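Long-range contacts in alpha-fucosidase (Bifidobacterium bifidum, PDB 2EAB), which probably hydrolyses terminal 1,2-alpha-L-fucosidic linkages, this chain being the catalytic part of a longer protein: residues A[424-428]-A[766-771]; A[720-724]-A[758-762]. All coordinates share one frame. Residues are numbered along the deposited sequence.

How the interactions relate
Two contacts of the family 95 catalytic region illustrate how the chemistry of a contact shifts with depth. Interaction 1, centred about 4 Å from the centre of the chain, joins two helices and is wholly buried. Interaction 2, centred about 13 Å out and nested within the loop that interaction 1 closes, is partly buried and sets the start of a helix against irregular chain. The first is mainly thioether, aromatic and backbone packing with buried asparagine and aspartate side chains among it; the second relies on hydrogen bonds to carbonyls and a bridging water. They adjoin: Asn-769 OD1 lies 2.8 Å from Asp-759 N, a probable hydrogen bond, and Met-427 CE packs 3.2 Å from Trp-723 O.

Interaction 1 (A[424-428]-A[766-771]); sequences NLQMN and IDGNFG
Met-427 reaches across the helical turn formed by Asp-767 to Gly-771, its chi angles t, t and m bringing the sulphur over the backbone. Met-427 SD lies 3.2 Å from Asp-767 O and 3.8 Å from Asp-767 CB, while Met-427 CG rests 3.7 Å from Gly-771 CA. Glycine makes this approach possible: a CB on Gly-771 would sit only 2.8 Å from Met-427 SD. Both segments are helical, 424-428 and 767-771; the axes of these short segments approach to 8.2 Å and cross at 42° with N-to-C directions running broadly together. The CA atoms of Asn-428 and Asp-767, 5.3 Å apart, set the register. The two helical segments belong to the catalytic domain, which in glycoside hydrolase family 95 is an (alpha/alpha)6 barrel, and meet deep inside it.

Phe-770 (chi1 m) places its CB 3.4 Å from Met-427 O and one ring face under Asn-428 O; its side chain also touches Leu-382 and Thr-383 of helix 365-386, whose last residue, Ser-386, is a calcium ligand. Asn-428, also m, brings OD1 to 3.4 Å from Phe-770 CD2 and 3.5 Å from Asp-767 CA, with ND2 hydrogen-bonded to Asn-396 O. Asp-767 adopts p, so that its OD1 takes a weak 2.7 Å hydrogen bond from Gly-768 N; Asp-767 OD2 to Asn-424 OD1 is 2.7 Å. A bound 1,2-ethanediol, probably from the crystallisation liquor, lies about 3 Å from the Asn-424 side chain, consistent with a small pocket beside these two side chains.

Interaction 2 (A[720-724]-A[758-762]); sequences NTGWA and FDYHA
The N-terminal end of helix 722-734 meets loop 758-762, between helices 738-751 and 767-780 of the family 95 catalytic region, with the CA atoms of Gly-722 and His-761 4.2 Å apart. Thr-721 in the p rotamer donates from OG1 to His-761 O at 2.6 Å. Gly-722, whose positive phi (50°, psi -135°) favours glycine, gives a weak hydrogen bond from N to Tyr-760 O (3.0 Å); its CA lies 3.4 Å from Asp-759 OD2. Asp-759 (t) is hydrogen-bonded through OD1 to Gln-748 NE2, and Tyr-760 (p) stacks on Tyr-754. Trp-723 takes p with chi2 -97°, His-761 t with chi2 -82°, leaving indole five-membered ring and imidazole oblique, centroids 5.6 Å apart, planes at 36°. Water 1 accepts from Trp-723 NE1 (2.8 Å) and hydrogen-bonds His-761 NE2 (2.9 Å). His-761 ND1 donates to Ala-762 O (2.9 Å). Both direct hydrogen bonds, one weak, end on main-chain carbonyls, so the contact depends largely on the loop's backbone path, while a water bridges the two rings.

Interaction 1 (A[424-428]-A[766-771])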
loop_
_atom_site.group_PDB
_atom_site.type_symbol
_atom_site.label_atom_id
_atom_site.label_comp_id
_atom_site.label_asym_id
_atom_site.label_seq_id
_atom_site.Cartn_x
_atom_site.Cartn_y
_atom_site.Cartn_z
ATOM N N ASN A 424 1.778 -7.208 0.697
ATOM C CA ASN A 424 1.844 -6.014 1.536
ATOM C C ASN A 424 1.921 -4.728 0.728
ATOM O O ASN A 424 1.118 -3.818 0.928
ATOM C CB ASN A 424 3.013 -6.090 2.514
ATOM C CG ASN A 424 2.999 -7.355 3.345
ATOM O OD1 ASN A 424 2.419 -7.398 4.439
ATOM N ND2 ASN A 424 3.603 -8.398 2.826
ATOM N N LEU A 425 2.871 -4.666 -0.197
ATOM C CA LEU A 425 2.991 -3.496 -1.059
ATOM C C LEU A 425 1.737 -3.323 -1.918
ATOM O O LEU A 425 1.281 -2.199 -2.152
ATOM C CB LEU A 425 4.251 -3.584 -1.923
ATOM C CG LEU A 425 4.570 -2.349 -2.769
ATOM C CD1 LEU A 425 4.790 -1.113 -1.902
ATOM C CD2 LEU A 425 5.764 -2.603 -3.671
ATOM N N GLN A 426 1.182 -4.444 -2.375
ATOM C CA GLN A 426 -0.085 -4.432 -3.098
ATOM C C GLN A 426 -1.166 -3.749 -2.263
ATOM O O GLN A 426 -1.878 -2.869 -2.755
ATOM C CB GLN A 426 -0.519 -5.855 -3.449
ATOM C CG GLN A 426 0.280 -6.518 -4.572
ATOM C CD GLN A 426 1.602 -7.144 -4.137
ATOM O OE1 GLN A 426 1.969 -7.142 -2.953
ATOM N NE2 GLN A 426 2.321 -7.698 -5.108
ATOM N N MET A 427 -1.288 -4.159 -1.001
ATOM C CA MET A 427 -2.294 -3.606 -0.098
ATOM C C MET A 427 -2.126 -2.101 0.115
ATOM O O MET A 427 -3.117 -1.367 0.179
ATOM C CB MET A 427 -2.281 -4.350 1.234
ATOM C CG MET A 427 -3.464 -4.009 2.119
ATOM S SD MET A 427 -3.603 -5.018 3.593
ATOM C CE MET A 427 -3.647 -6.671 2.882
ATOM N N ASN A 428 -0.877 -1.646 0.204
ATOM C CA ASN A 428 -0.594 -0.217 0.326
ATOM C C ASN A 428 -1.227 0.585 -0.803
ATOM O O ASN A 428 -1.536 1.765 -0.626
ATOM C CB ASN A 428 0.912 0.050 0.306
ATOM C CG ASN A 428 1.614 -0.339 1.594
ATOM O OD1 ASN A 428 1.060 -1.019 2.455
ATOM N ND2 ASN A 428 2.870 0.075 1.708
ATOM N N ILE A 766 1.718 -0.921 8.210
ATOM C CA ILE A 766 0.781 0.039 7.627
ATOM C C ILE A 766 -0.198 -0.595 6.634
ATOM O O ILE A 766 -1.271 -0.037 6.357
ATOM C CB ILE A 766 1.541 1.220 6.982
ATOM C CG1 ILE A 766 0.670 2.480 6.939
ATOM C CG2 ILE A 766 2.118 0.833 5.614
ATOM C CD1 ILE A 766 1.446 3.756 6.648
ATOM N N ASP A 767 0.163 -1.767 6.111
ATOM C CA ASP A 767 -0.663 -2.445 5.115
ATOM C C ASP A 767 -2.144 -2.463 5.490
ATOM O O ASP A 767 -2.994 -2.026 4.705
ATOM C CB ASP A 767 -0.139 -3.857 4.781
ATOM C CG ASP A 767 0.292 -4.663 6.008
ATOM O OD1 ASP A 767 -0.383 -4.652 7.056
ATOM O OD2 ASP A 767 1.325 -5.357 5.898
ATOM N N GLY A 768 -2.446 -2.917 6.706
ATOM C CA GLY A 768 -3.829 -3.018 7.171
ATOM C C GLY A 768 -4.561 -1.695 7.291
ATOM O O GLY A 768 -5.786 -1.665 7.192
ATOM N N ASN A 769 -3.832 -0.601 7.500
ATOM C CA ASN A 769 -4.449 0.729 7.459
ATOM C C ASN A 769 -5.002 1.012 6.064
ATOM O O ASN A 769 -6.153 1.444 5.900
ATOM C CB ASN A 769 -3.451 1.826 7.843
ATOM C CG ASN A 769 -3.220 1.925 9.337
ATOM O OD1 ASN A 769 -2.125 1.642 9.823
ATOM N ND2 ASN A 769 -4.251 2.333 10.078
ATOM N N PHE A 770 -4.176 0.750 5.057
ATOM C CA PHE A 770 -4.590 0.935 3.675
ATOM C C PHE A 770 -5.654 -0.085 3.260
ATOM O O PHE A 770 -6.582 0.242 2.511
ATOM C CB PHE A 770 -3.371 0.879 2.753
ATOM C CG PHE A 770 -2.342 1.951 3.025
ATOM C CD1 PHE A 770 -2.705 3.294 3.074
ATOM C CD2 PHE A 770 -1.003 1.616 3.204
ATOM C CE1 PHE A 770 -1.759 4.281 3.301
ATOM C CE2 PHE A 770 -0.048 2.600 3.415
ATOM C CZ PHE A 770 -0.426 3.934 3.477
ATOM N N GLY A 771 -5.534 -1.306 3.773
ATOM C CA GLY A 771 -6.512 -2.357 3.505
ATOM C C GLY A 771 -7.890 -2.023 4.043
ATOM O O GLY A 771 -8.902 -2.328 3.412
#

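Interaction 2 (A[720-724]-A[758-762])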
loop_
_atom_site.group_PDB
_atom_site.type_symbol
_atom_site.label_atom_id
_atom_site.label_comp_id
_atom_site.label_asym_id
_atom_site.label_seq_id
_atom_site.Cartn_x
_atom_site.Cartn_y
_atom_site.Cartn_z
ATOM N N ASN A 720 -8.385 -11.473 13.078
ATOM C CA ASN A 720 -7.016 -11.557 12.605
ATOM C C ASN A 720 -6.415 -10.159 12.603
ATOM O O ASN A 720 -7.040 -9.205 13.072
ATOM C CB ASN A 720 -6.926 -12.236 11.231
ATOM C CG ASN A 720 -5.706 -13.130 11.107
ATOM O OD1 ASN A 720 -4.565 -12.665 11.185
ATOM N ND2 ASN A 720 -5.943 -14.423 10.910
ATOM N N THR A 721 -5.198 -10.043 12.091
ATOM C CA THR A 721 -4.421 -8.824 12.226
ATOM C C THR A 721 -3.713 -8.493 10.924
ATOM O O THR A 721 -3.619 -9.333 10.018
ATOM C CB THR A 721 -3.335 -8.986 13.301
ATOM O OG1 THR A 721 -2.488 -10.081 12.930
ATOM C CG2 THR A 721 -3.941 -9.253 14.686
ATOM N N GLY A 722 -3.214 -7.264 10.844
ATOM C CA GLY A 722 -2.342 -6.839 9.757
ATOM C C GLY A 722 -2.874 -7.149 8.373
ATOM O O GLY A 722 -4.054 -6.928 8.083
ATOM N N TRP A 723 -2.004 -7.677 7.517
ATOM C CA TRP A 723 -2.375 -7.932 6.124
ATOM C C TRP A 723 -3.511 -8.949 6.022
ATOM O O TRP A 723 -4.315 -8.898 5.087
ATOM C CB TRP A 723 -1.169 -8.381 5.274
ATOM C CG TRP A 723 -0.545 -9.661 5.744
ATOM C CD1 TRP A 723 0.547 -9.787 6.550
ATOM C CD2 TRP A 723 -0.985 -10.995 5.451
ATOM N NE1 TRP A 723 0.813 -11.114 6.782
ATOM C CE2 TRP A 723 -0.114 -11.876 6.122
ATOM C CE3 TRP A 723 -2.035 -11.529 4.686
ATOM C CZ2 TRP A 723 -0.259 -13.261 6.059
ATOM C CZ3 TRP A 723 -2.182 -12.906 4.628
ATOM C CH2 TRP A 723 -1.295 -13.758 5.307
ATOM N N ALA A 724 -3.586 -9.880 6.971
ATOM C CA ALA A 724 -4.582 -10.945 6.884
ATOM C C ALA A 724 -5.992 -10.401 7.066
ATOM O O ALA A 724 -6.892 -10.723 6.292
ATOM C CB ALA A 724 -4.285 -12.054 7.877
ATOM N N PHE A 758 -2.565 3.194 14.335
ATOM C CA PHE A 758 -1.702 2.365 13.500
ATOM C C PHE A 758 -2.187 0.918 13.528
ATOM O O PHE A 758 -2.421 0.338 14.593
ATOM C CB PHE A 758 -0.247 2.401 13.978
ATOM C CG PHE A 758 0.607 3.485 13.352
ATOM C CD1 PHE A 758 0.178 4.226 12.241
ATOM C CD2 PHE A 758 1.887 3.716 13.852
ATOM C CE1 PHE A 758 1.004 5.210 11.669
ATOM C CE2 PHE A 758 2.715 4.694 13.296
ATOM C CZ PHE A 758 2.276 5.439 12.197
ATOM N N ASP A 759 -2.328 0.339 12.340
ATOM C CA ASP A 759 -2.612 -1.082 12.190
ATOM C C ASP A 759 -1.444 -1.896 12.714
ATOM O O ASP A 759 -0.279 -1.515 12.540
ATOM C CB ASP A 759 -2.845 -1.406 10.712
ATOM C CG ASP A 759 -2.957 -2.892 10.439
ATOM O OD1 ASP A 759 -4.049 -3.458 10.612
ATOM O OD2 ASP A 759 -1.944 -3.505 10.014
ATOM N N TYR A 760 -1.761 -3.029 13.328
ATOM C CA TYR A 760 -0.713 -3.906 13.802
ATOM C C TYR A 760 -0.885 -5.363 13.435
ATOM O O TYR A 760 -1.998 -5.856 13.244
ATOM C CB TYR A 760 -0.428 -3.702 15.293
ATOM C CG TYR A 760 -1.403 -4.264 16.312
ATOM C CD1 TYR A 760 -1.332 -5.598 16.714
ATOM C CD2 TYR A 760 -2.335 -3.439 16.943
ATOM C CE1 TYR A 760 -2.186 -6.104 17.692
ATOM C CE2 TYR A 760 -3.188 -3.938 17.930
ATOM C CZ TYR A 760 -3.108 -5.270 18.290
ATOM O OH TYR A 760 -3.933 -5.789 19.264
ATOM N N HIS A 761 0.265 -6.022 13.345
ATOM C CA HIS A 761 0.385 -7.417 12.963
ATOM C C HIS A 761 0.382 -8.415 14.153
ATOM O O HIS A 761 -0.196 -9.483 14.005
ATOM C CB HIS A 761 1.613 -7.576 12.045
ATOM C CG HIS A 761 1.871 -8.972 11.572
ATOM N ND1 HIS A 761 2.534 -9.908 12.339
ATOM C CD2 HIS A 761 1.610 -9.575 10.387
ATOM C CE1 HIS A 761 2.643 -11.033 11.655
ATOM N NE2 HIS A 761 2.094 -10.857 10.467
ATOM N N ALA A 762 1.010 -8.154 15.309
ATOM C CA ALA A 762 1.938 -7.071 15.627
ATOM C C ALA A 762 3.309 -7.380 15.012
ATOM O O ALA A 762 3.567 -8.520 14.623
ATOM C CB ALA A 762 2.065 -6.961 17.145
HETATM O O HOH W 1 3.121 -12.139 8.092
#